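Local structure of PHOX (4A9V) at residues A[12-17]-A[520-525]; A[28-33]-A[576-581]; A[161-166]-A[243-248]; A[198-203]-A[232-237]. The protein catalyses phosphate transfer and hydrolysis as an alkaline phosphatase, using a complex iron-calcium cofactor bound by a beta-propeller. All blocks are in the same frame, centred on the assembly; numbering follows the deposited sequence.

Contact 1 of 4, residues A[12-17]-A[520-525]; sequences GFDSIP and EIRRFM
The end-to-end directions of 13-17 and 522-525 lie 73° apart, so the irregular N-terminal loop crosses strand 521-526 rather than pairing along it, with S15 CA nearest R522 CA. At the crossing I16 N donates to R523 O at 2.9 Å, and the return bond is made by a side chain: R523 N gives its hydrogen to S15, whose OG stands anti to the backbone N, with R523 N to S15 OG at 2.9 Å. Q472 is a second partner of that hydroxyl. The strand forms one edge of a four-stranded antiparallel sheet of the beta-propeller, and F524 and M525 both face M511 of the neighbouring strand in a classic beta bulge. On the loop side, the F13 ring presents a face to the edge of F524, planes 77° apart, with F524 CD1 over the ring centre. R522, extended from CG to NE, donates through NH1 in its guanidinium plane to F13 O (2.8 Å), while NE and NH2 both grip E520 OE2. An alanine in place of R522 would lose both links and would probably leave the F13 carbonyl and the E520 carboxylate less well fixed. R523 bends at chi3 and sends NH1 to I16 O (2.8 Å); Q510 takes its NE.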
# COMPACT_ATOMS: atom_id res chain seq x y z
N GLY A 12 -12.46 -20.55 10.57
CA GLY A 12 -13.73 -20.91 11.18
C GLY A 12 -14.92 -20.88 10.24
O GLY A 12 -16.04 -21.17 10.66
N PHE A 13 -14.68 -20.56 8.97
CA PHE A 13 -15.75 -20.43 7.97
C PHE A 13 -15.44 -21.32 6.77
O PHE A 13 -14.29 -21.69 6.54
CB PHE A 13 -15.87 -18.97 7.52
CG PHE A 13 -14.64 -18.44 6.83
CD1 PHE A 13 -13.55 -17.99 7.55
CD2 PHE A 13 -14.52 -18.56 5.46
CE1 PHE A 13 -12.36 -17.64 6.92
CE2 PHE A 13 -13.34 -18.22 4.82
CZ PHE A 13 -12.25 -17.79 5.55
N ASP A 14 -16.47 -21.67 6.01
CA ASP A 14 -16.32 -22.44 4.79
C ASP A 14 -15.95 -21.54 3.62
O ASP A 14 -16.55 -20.48 3.43
CB ASP A 14 -17.63 -23.17 4.45
CG ASP A 14 -17.91 -24.32 5.38
OD1 ASP A 14 -17.03 -24.64 6.21
OD2 ASP A 14 -18.90 -25.05 5.13
N SER A 15 -14.98 -21.97 2.83
CA SER A 15 -14.54 -21.22 1.67
C SER A 15 -15.72 -20.94 0.73
O SER A 15 -16.48 -21.85 0.39
CB SER A 15 -13.47 -22.02 0.94
OG SER A 15 -12.87 -21.24 -0.07
N ILE A 16 -15.90 -19.68 0.35
CA ILE A 16 -17.03 -19.27 -0.48
C ILE A 16 -16.68 -19.39 -1.96
O ILE A 16 -15.51 -19.38 -2.33
CB ILE A 16 -17.51 -17.83 -0.15
CG1 ILE A 16 -16.51 -16.77 -0.63
CG2 ILE A 16 -17.76 -17.69 1.34
CD1 ILE A 16 -17.10 -15.37 -0.61
N PRO A 17 -17.70 -19.51 -2.81
CA PRO A 17 -17.40 -19.58 -4.24
C PRO A 17 -16.91 -18.25 -4.80
O PRO A 17 -17.29 -17.19 -4.32
CB PRO A 17 -18.73 -19.99 -4.89
CG PRO A 17 -19.77 -19.82 -3.85
CD PRO A 17 -19.12 -19.74 -2.51
N GLU A 520 -3.19 -23.79 4.62
CA GLU A 520 -4.54 -23.82 4.08
C GLU A 520 -5.05 -22.40 3.80
O GLU A 520 -4.88 -21.50 4.63
CB GLU A 520 -5.50 -24.53 5.05
CG GLU A 520 -6.89 -24.71 4.47
CD GLU A 520 -7.85 -25.46 5.37
OE1 GLU A 520 -7.48 -25.82 6.51
OE2 GLU A 520 -9.02 -25.61 4.95
N ILE A 521 -5.74 -22.24 2.68
CA ILE A 521 -6.32 -20.96 2.26
C ILE A 521 -7.79 -21.16 1.92
O ILE A 521 -8.14 -22.09 1.18
CB ILE A 521 -5.58 -20.40 1.03
CG1 ILE A 521 -4.10 -20.15 1.36
CG2 ILE A 521 -6.24 -19.12 0.55
CD1 ILE A 521 -3.21 -19.95 0.16
N ARG A 522 -8.65 -20.31 2.47
CA ARG A 522 -10.08 -20.30 2.15
C ARG A 522 -10.52 -18.93 1.67
O ARG A 522 -10.12 -17.91 2.23
CB ARG A 522 -10.90 -20.70 3.39
CG ARG A 522 -10.62 -22.11 3.88
CD ARG A 522 -11.52 -22.50 5.03
NE ARG A 522 -11.09 -23.79 5.55
CZ ARG A 522 -11.72 -24.46 6.50
NH1 ARG A 522 -12.82 -23.98 7.05
NH2 ARG A 522 -11.20 -25.60 6.93
N ARG A 523 -11.37 -18.89 0.65
CA ARG A 523 -11.92 -17.63 0.16
C ARG A 523 -13.00 -17.13 1.11
O ARG A 523 -13.89 -17.89 1.51
CB ARG A 523 -12.50 -17.80 -1.25
CG ARG A 523 -12.85 -16.48 -1.91
CD ARG A 523 -13.44 -16.66 -3.30
NE ARG A 523 -12.49 -17.26 -4.23
CZ ARG A 523 -12.54 -18.51 -4.68
NH1 ARG A 523 -13.50 -19.34 -4.29
NH2 ARG A 523 -11.67 -18.91 -5.59
N PHE A 524 -12.90 -15.86 1.49
CA PHE A 524 -13.76 -15.26 2.50
C PHE A 524 -14.75 -14.24 1.92
O PHE A 524 -15.90 -14.19 2.36
CB PHE A 524 -12.91 -14.60 3.59
CG PHE A 524 -13.71 -13.87 4.64
CD1 PHE A 524 -14.29 -14.55 5.69
CD2 PHE A 524 -13.84 -12.49 4.59
CE1 PHE A 524 -15.04 -13.87 6.63
CE2 PHE A 524 -14.56 -11.81 5.55
CZ PHE A 524 -15.15 -12.50 6.59
N MET A 525 -14.29 -13.39 1.01
CA MET A 525 -15.12 -12.31 0.47
C MET A 525 -14.82 -12.14 -1.01
O MET A 525 -13.67 -12.26 -1.45
CB MET A 525 -14.82 -10.99 1.21
CG MET A 525 -15.73 -9.84 0.79
SD MET A 525 -15.28 -8.29 1.60
CE MET A 525 -13.93 -7.76 0.57

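Contact 2 of 4, residues A[28-33]-A[576-581]; sequences KGYKSS and ITREDG
Strands 30-33 and 576-578 run antiparallel, their axes 4.7 Å apart at closest approach and their directions at 147°, with K31 and T577 as the hydrogen-bonded pair between the non-hydrogen-bonded pairs Y30-R578 and S32-I576. K31 N reaches T577 O at 2.9 Å nearly along the C=O axis, and T577 N returns to K31 O. One step further out E579 N donates to G29 O, which also accepts from a water that in turn takes the hydrogen of D580 N. The pairing thus runs into the type I turn R578-G581, and it joins the last strand of the chain to strand 30-37, so that N- and C-terminal strands share one four-stranded sheet of the propeller.

On the face of Y30 and R578 the two side chains lie side by side, pointing the same way. R578 CG sits over the tyrosine ring, 3.7 Å from its centroid and 26° off the normal, a CH-pi contact offset toward the rim. Beyond it the arginine bends at chi3 and grips D580 side-on, NE to OD1 and NH2 to OD2, each oxygen using its syn lone pair; Y30 OH is hydrogen-bonded to G585 N. On the other face K31, its CG between the backbone N and the carbonyl carbon (chi1 56°) and its chain bent at chi4, brings NZ to T577 OG1 at 2.6 Å.

The arginine therefore divides its work: its aliphatic part packs on the ring, while its charge is matched within the turn, where the paired carboxylate probably helps to hold the turn's shape.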
# COMPACT_ATOMS: atom_id res chain seq x y z
N LYS A 28 -21.77 -17.60 5.09
CA LYS A 28 -22.99 -17.60 5.86
C LYS A 28 -22.74 -17.01 7.25
O LYS A 28 -21.71 -17.28 7.87
CB LYS A 28 -23.54 -19.03 5.99
CG LYS A 28 -24.40 -19.47 4.81
CD LYS A 28 -23.57 -20.16 3.74
CE LYS A 28 -23.71 -21.67 3.79
NZ LYS A 28 -22.56 -22.33 4.47
N GLY A 29 -23.66 -16.18 7.71
CA GLY A 29 -23.58 -15.61 9.05
C GLY A 29 -22.79 -14.32 9.13
O GLY A 29 -22.61 -13.78 10.21
N TYR A 30 -22.36 -13.81 7.98
CA TYR A 30 -21.60 -12.56 7.90
C TYR A 30 -22.42 -11.48 7.20
O TYR A 30 -23.24 -11.77 6.33
CB TYR A 30 -20.28 -12.77 7.15
CG TYR A 30 -19.21 -13.41 8.00
CD1 TYR A 30 -19.13 -14.79 8.14
CD2 TYR A 30 -18.31 -12.63 8.70
CE1 TYR A 30 -18.17 -15.37 8.96
CE2 TYR A 30 -17.33 -13.19 9.48
CZ TYR A 30 -17.25 -14.56 9.60
OH TYR A 30 -16.28 -15.09 10.41
N LYS A 31 -22.15 -10.23 7.55
CA LYS A 31 -22.81 -9.11 6.91
C LYS A 31 -21.84 -7.97 6.70
O LYS A 31 -20.74 -7.95 7.27
CB LYS A 31 -24.01 -8.63 7.73
CG LYS A 31 -23.69 -8.25 9.16
CD LYS A 31 -24.96 -7.96 9.95
CE LYS A 31 -24.68 -7.87 11.44
NZ LYS A 31 -23.77 -6.74 11.79
N SER A 32 -22.21 -7.07 5.80
CA SER A 32 -21.38 -5.92 5.46
C SER A 32 -22.21 -4.65 5.44
O SER A 32 -23.41 -4.68 5.19
CB SER A 32 -20.70 -6.11 4.11
OG SER A 32 -21.63 -6.12 3.05
N SER A 33 -21.55 -3.55 5.79
CA SER A 33 -22.15 -2.22 5.77
C SER A 33 -21.11 -1.25 5.24
O SER A 33 -19.92 -1.41 5.50
CB SER A 33 -22.54 -1.82 7.20
OG SER A 33 -23.38 -0.68 7.21
N ILE A 576 -17.22 -5.37 8.06
CA ILE A 576 -17.66 -6.76 8.00
C ILE A 576 -17.79 -7.29 9.43
O ILE A 576 -16.87 -7.16 10.24
CB ILE A 576 -16.63 -7.63 7.25
CG1 ILE A 576 -16.22 -7.01 5.90
CG2 ILE A 576 -17.12 -9.06 7.14
CD1 ILE A 576 -17.35 -6.74 4.94
N THR A 577 -18.95 -7.87 9.72
CA THR A 577 -19.24 -8.39 11.05
C THR A 577 -19.93 -9.76 10.93
O THR A 577 -20.44 -10.12 9.87
CB THR A 577 -20.14 -7.43 11.85
OG1 THR A 577 -21.33 -7.17 11.10
CG2 THR A 577 -19.42 -6.12 12.15
N ARG A 578 -19.98 -10.48 12.05
CA ARG A 578 -20.83 -11.66 12.18
C ARG A 578 -22.19 -11.28 12.74
O ARG A 578 -22.29 -10.53 13.72
CB ARG A 578 -20.16 -12.70 13.09
CG ARG A 578 -19.04 -13.46 12.40
CD ARG A 578 -18.11 -14.17 13.38
NE ARG A 578 -18.83 -15.07 14.27
CZ ARG A 578 -18.26 -16.03 14.98
NH1 ARG A 578 -16.95 -16.23 14.93
NH2 ARG A 578 -18.99 -16.79 15.78
N GLU A 579 -23.23 -11.91 12.21
CA GLU A 579 -24.58 -11.77 12.74
C GLU A 579 -24.64 -12.17 14.21
O GLU A 579 -25.38 -11.56 14.99
CB GLU A 579 -25.57 -12.60 11.92
CG GLU A 579 -25.71 -12.12 10.48
CD GLU A 579 -26.39 -13.14 9.58
OE1 GLU A 579 -26.83 -14.19 10.08
OE2 GLU A 579 -26.49 -12.87 8.36
N ASP A 580 -23.84 -13.15 14.61
CA ASP A 580 -23.85 -13.64 15.99
C ASP A 580 -22.87 -12.90 16.90
O ASP A 580 -22.80 -13.19 18.10
CB ASP A 580 -23.55 -15.14 16.03
CG ASP A 580 -22.12 -15.47 15.64
OD1 ASP A 580 -21.29 -14.54 15.55
OD2 ASP A 580 -21.81 -16.68 15.50
N GLY A 581 -22.26 -11.83 16.39
CA GLY A 581 -21.49 -10.92 17.24
C GLY A 581 -20.09 -11.42 17.58
O GLY A 581 -19.38 -10.80 18.37
O HOH W 1 -22.76 -15.15 12.65

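Contact 3 of 4, residues A[161-166]-A[243-248]; sequences MKTSAD and LNRHGW
Bends at chi2 (143°) and chi3 (58°) turn R245 so that its guanidinium meets the turn of 163-166, while M161, bent at chi2 and chi3, carries its thioether back toward W248. That turn is an ST motif, T163 OG1 accepting from D166 N, and it belongs to the loop between strands 148-152 and 171-173; its partner is the loop leading into strand 249-252 of the same mixed sheet. One nitrogen of R245 bridges the carbonyl of M161, just ahead of the turn, and the carboxylate of D166 at its end. R245 NH1 donates to M161 O at 2.8 Å, nearly along the C=O axis, and to D166 OD2 at 2.9 Å in a salt bridge that uses the anti lone pair and lies close to the guanidinium plane. The carboxylate plane is turned 49° from that of the arginine. T163 comes over one guanidinium face, its CG2 3.6 Å from R245 NE. Outside the pair, E242 takes NE and the carbonyl of K171 takes NH2, so the buried charge has partners on several sides. M161 and W248 approach tip to tip, M161 CE 3.7 Å from W248 CZ2, with the sulfur oblique to the ring in a Met-aromatic contact; I369 of helix 364-369 touches both. N244 O accepts from W248 NE1 on a lone pair, and M161 SD lies 3.3 Å from N244 O.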
# COMPACT_ATOMS: atom_id res chain seq x y z
N MET A 161 16.76 18.52 -3.25
CA MET A 161 15.43 18.67 -2.68
C MET A 161 14.95 20.11 -2.71
O MET A 161 13.88 20.42 -2.20
CB MET A 161 15.40 18.15 -1.24
CG MET A 161 15.85 16.71 -1.11
SD MET A 161 14.70 15.52 -1.83
CE MET A 161 13.54 15.34 -0.48
N LYS A 162 15.75 21.00 -3.30
CA LYS A 162 15.40 22.41 -3.41
C LYS A 162 14.74 22.70 -4.75
O LYS A 162 15.17 22.19 -5.79
CB LYS A 162 16.66 23.27 -3.25
CG LYS A 162 17.31 23.16 -1.87
CD LYS A 162 18.62 23.94 -1.81
CE LYS A 162 19.24 23.84 -0.43
NZ LYS A 162 20.50 24.62 -0.34
N THR A 163 13.73 23.56 -4.73
CA THR A 163 13.06 23.99 -5.95
C THR A 163 12.90 25.51 -5.91
O THR A 163 13.14 26.14 -4.88
CB THR A 163 11.65 23.38 -6.05
OG1 THR A 163 10.88 23.83 -4.93
CG2 THR A 163 11.72 21.86 -6.05
N SER A 164 12.39 26.09 -6.98
CA SER A 164 12.18 27.53 -7.00
C SER A 164 11.18 27.96 -5.93
O SER A 164 11.34 29.00 -5.30
CB SER A 164 11.68 27.98 -8.37
OG SER A 164 10.50 27.29 -8.74
N ALA A 165 10.17 27.13 -5.69
CA ALA A 165 9.16 27.45 -4.69
C ALA A 165 9.66 27.18 -3.26
O ALA A 165 9.12 27.73 -2.30
CB ALA A 165 7.89 26.67 -4.96
N ASP A 166 10.59 26.23 -3.12
CA ASP A 166 11.12 25.89 -1.80
C ASP A 166 12.64 25.88 -1.82
O ASP A 166 13.27 24.85 -2.04
CB ASP A 166 10.63 24.53 -1.33
CG ASP A 166 11.14 24.20 0.05
OD1 ASP A 166 11.34 25.15 0.84
OD2 ASP A 166 11.49 23.02 0.32
N LEU A 243 10.40 16.07 -8.51
CA LEU A 243 10.35 14.60 -8.56
C LEU A 243 11.02 13.97 -7.34
O LEU A 243 10.69 12.84 -6.96
CB LEU A 243 11.04 14.12 -9.84
CG LEU A 243 10.70 12.69 -10.27
CD1 LEU A 243 9.28 12.61 -10.81
CD2 LEU A 243 11.69 12.16 -11.29
N ASN A 244 12.00 14.66 -6.75
CA ASN A 244 12.75 14.11 -5.63
C ASN A 244 12.04 14.26 -4.30
O ASN A 244 12.42 13.63 -3.32
CB ASN A 244 14.12 14.77 -5.55
CG ASN A 244 14.96 14.51 -6.77
OD1 ASN A 244 14.83 13.47 -7.41
ND2 ASN A 244 15.81 15.46 -7.12
N ARG A 245 11.00 15.10 -4.27
CA ARG A 245 10.32 15.47 -3.03
C ARG A 245 9.07 14.61 -2.79
O ARG A 245 8.31 14.85 -1.85
CB ARG A 245 10.01 16.96 -3.05
CG ARG A 245 11.27 17.81 -2.93
CD ARG A 245 11.25 19.08 -3.76
NE ARG A 245 10.13 19.96 -3.44
CZ ARG A 245 10.10 20.79 -2.41
NH1 ARG A 245 11.14 20.88 -1.59
NH2 ARG A 245 9.02 21.52 -2.18
N HIS A 246 8.97 13.53 -3.57
CA HIS A 246 7.91 12.53 -3.47
C HIS A 246 8.51 11.17 -3.69
O HIS A 246 9.65 11.05 -4.17
CB HIS A 246 6.81 12.82 -4.49
CG HIS A 246 6.23 14.20 -4.37
ND1 HIS A 246 5.30 14.51 -3.43
CD2 HIS A 246 6.63 15.40 -4.95
CE1 HIS A 246 5.09 15.85 -3.46
NE2 HIS A 246 5.91 16.39 -4.37
N GLY A 247 7.78 10.14 -3.28
CA GLY A 247 8.32 8.78 -3.20
C GLY A 247 8.87 8.42 -1.83
O GLY A 247 9.77 7.58 -1.71
N TRP A 248 8.27 8.99 -0.78
CA TRP A 248 8.73 8.80 0.59
C TRP A 248 7.64 8.20 1.45
O TRP A 248 6.46 8.19 1.08
CB TRP A 248 9.16 10.14 1.18
CG TRP A 248 10.20 10.86 0.36
CD1 TRP A 248 10.00 11.91 -0.53
CD2 TRP A 248 11.64 10.60 0.34
NE1 TRP A 248 11.20 12.30 -1.09
CE2 TRP A 248 12.22 11.57 -0.59
CE3 TRP A 248 12.48 9.71 0.99
CZ2 TRP A 248 13.58 11.66 -0.79
CZ3 TRP A 248 13.85 9.78 0.75
CH2 TRP A 248 14.39 10.75 -0.11

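Contact 4 of 4, residues A[198-203]-A[232-237]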
# COMPACT_ATOMS: atom_id res chain seq x y z
N ASP A 198 4.01 8.89 -11.94
CA ASP A 198 2.95 8.94 -12.94
C ASP A 198 2.44 10.37 -13.14
O ASP A 198 1.89 10.70 -14.19
CB ASP A 198 1.76 8.08 -12.50
CG ASP A 198 2.06 6.59 -12.54
OD1 ASP A 198 3.21 6.20 -12.85
OD2 ASP A 198 1.13 5.81 -12.25
N CYS A 199 2.52 11.16 -12.07
CA CYS A 199 1.88 12.48 -12.01
C CYS A 199 2.70 13.57 -12.67
O CYS A 199 2.23 14.70 -12.79
CB CYS A 199 1.63 12.84 -10.55
SG CYS A 199 0.52 11.71 -9.71
N PHE A 200 3.95 13.26 -13.04
CA PHE A 200 4.85 14.25 -13.61
C PHE A 200 4.93 14.09 -15.12
O PHE A 200 4.75 13.01 -15.66
CB PHE A 200 6.24 14.09 -12.99
CG PHE A 200 6.29 14.48 -11.54
CD1 PHE A 200 5.85 13.61 -10.55
CD2 PHE A 200 6.70 15.76 -11.16
CE1 PHE A 200 5.81 14.01 -9.23
CE2 PHE A 200 6.66 16.16 -9.84
CZ PHE A 200 6.20 15.28 -8.87
N GLY A 201 5.14 15.21 -15.80
CA GLY A 201 5.39 15.19 -17.23
C GLY A 201 6.30 16.34 -17.59
O GLY A 201 6.97 16.89 -16.72
N SER A 202 6.31 16.72 -18.86
CA SER A 202 7.06 17.89 -19.26
C SER A 202 6.35 18.58 -20.41
O SER A 202 5.75 17.93 -21.26
CB SER A 202 8.47 17.51 -19.69
OG SER A 202 9.17 18.67 -20.12
N SER A 203 6.44 19.91 -20.43
CA SER A 203 5.98 20.68 -21.56
C SER A 203 6.85 20.48 -22.80
O SER A 203 6.47 20.85 -23.89
CB SER A 203 5.90 22.17 -21.20
OG SER A 203 7.07 22.61 -20.54
N PRO A 232 2.36 23.89 -13.05
CA PRO A 232 3.76 23.74 -13.44
C PRO A 232 4.64 23.06 -12.40
O PRO A 232 5.77 22.69 -12.71
CB PRO A 232 4.23 25.19 -13.66
CG PRO A 232 3.26 26.04 -12.91
CD PRO A 232 1.95 25.30 -12.97
N ARG A 233 4.11 22.84 -11.19
CA ARG A 233 4.84 22.08 -10.19
C ARG A 233 5.20 20.68 -10.71
O ARG A 233 6.19 20.09 -10.30
CB ARG A 233 4.02 21.99 -8.90
CG ARG A 233 4.75 21.32 -7.74
CD ARG A 233 4.14 21.65 -6.40
NE ARG A 233 2.80 21.08 -6.22
CZ ARG A 233 2.54 20.04 -5.44
NH1 ARG A 233 3.50 19.21 -5.09
NH2 ARG A 233 1.29 19.82 -5.04
N PHE A 234 4.36 20.17 -11.61
CA PHE A 234 4.50 18.83 -12.15
C PHE A 234 5.18 18.79 -13.53
O PHE A 234 5.29 17.73 -14.14
CB PHE A 234 3.12 18.17 -12.22
CG PHE A 234 2.50 17.96 -10.86
CD1 PHE A 234 2.91 16.91 -10.06
CD2 PHE A 234 1.70 18.94 -10.30
CE1 PHE A 234 2.48 16.81 -8.75
CE2 PHE A 234 1.26 18.84 -8.98
CZ PHE A 234 1.68 17.79 -8.20
N ASP A 235 5.62 19.97 -14.00
CA ASP A 235 6.31 20.10 -15.28
C ASP A 235 7.82 20.03 -15.07
O ASP A 235 8.43 20.95 -14.53
CB ASP A 235 5.92 21.43 -15.91
CG ASP A 235 6.57 21.66 -17.27
OD1 ASP A 235 7.38 20.81 -17.72
OD2 ASP A 235 6.23 22.68 -17.91
N MET A 236 8.39 18.89 -15.46
CA MET A 236 9.82 18.63 -15.26
C MET A 236 10.74 19.58 -16.02
O MET A 236 11.92 19.68 -15.69
CB MET A 236 10.14 17.19 -15.65
CG MET A 236 9.49 16.16 -14.75
SD MET A 236 10.28 16.07 -13.14
CE MET A 236 11.89 15.40 -13.56
N ALA A 237 10.21 20.28 -17.03
CA ALA A 237 11.00 21.30 -17.73
C ALA A 237 11.28 22.48 -16.81
O ALA A 237 12.18 23.27 -17.06
CB ALA A 237 10.29 21.76 -19.00
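Two backbone bonds tie 198-203 to 232-237: G201 N donates to F234 O at 3.0 Å, nearly along the C=O axis, and M236 N to G201 O at 2.8 Å with an N-H...O angle of 175°. They make a single bridge between G201 and D235, joining two loop segments that flank helix 211-216 and close off the excursion between strands 189-193 and 249-252. Beside this bridge D235 forms an Asx turn, its OD1 accepting from A237 N. D235 OD1 also takes S203 N (3.0 Å), both donors coming from above the carboxylate plane, while S203 OG donates to D235 OD2 at 2.8 Å on the syn lone pair. D235 CG stands anti to its backbone N, chi1 -179°, and so the carboxylate reaches across to S203. An alanine in place of D235 would remove three bonds at once and is likely to loosen both the turn and the hold on S203.

At the other end of the bridge the rings of F200 and F234 meet obliquely, planes at 52°, with F234 CD1 over one face of F200 toward its rim. M236, bent at chi2 and chi3, brings SD obliquely to the F200 ring as a Met-aromatic contact.

Further out, W227 meets the ring of F234 edge-to-face, and the R233 guanidinium, bound through NH2 to G145 O and through NH1 to E242, is met on one face by the tip of F234: F234 CZ lies 3.6 Å above the guanidinium plane, over its centre.

From the N terminus, segment 12-17 opens the loop that contact 1 closes at strand 521-526, and 28-33 opens the one closed by contact 2 at the last strand. Because 28-33 comes before 520-525 and 576-581 after it, these two loops cross; they also touch, F524 and M525 packing against Y30 and I576, which brings two propeller sheets together near both chain ends. Contact 3 is nested inside both loops, and contact 4 inside contact 3. This second pair touches through L243 and H246 against F200, R233 and M236, joining the loops around the mixed sheet on the opposite side of the chain's centre, about 45 Å between centres from contact 1.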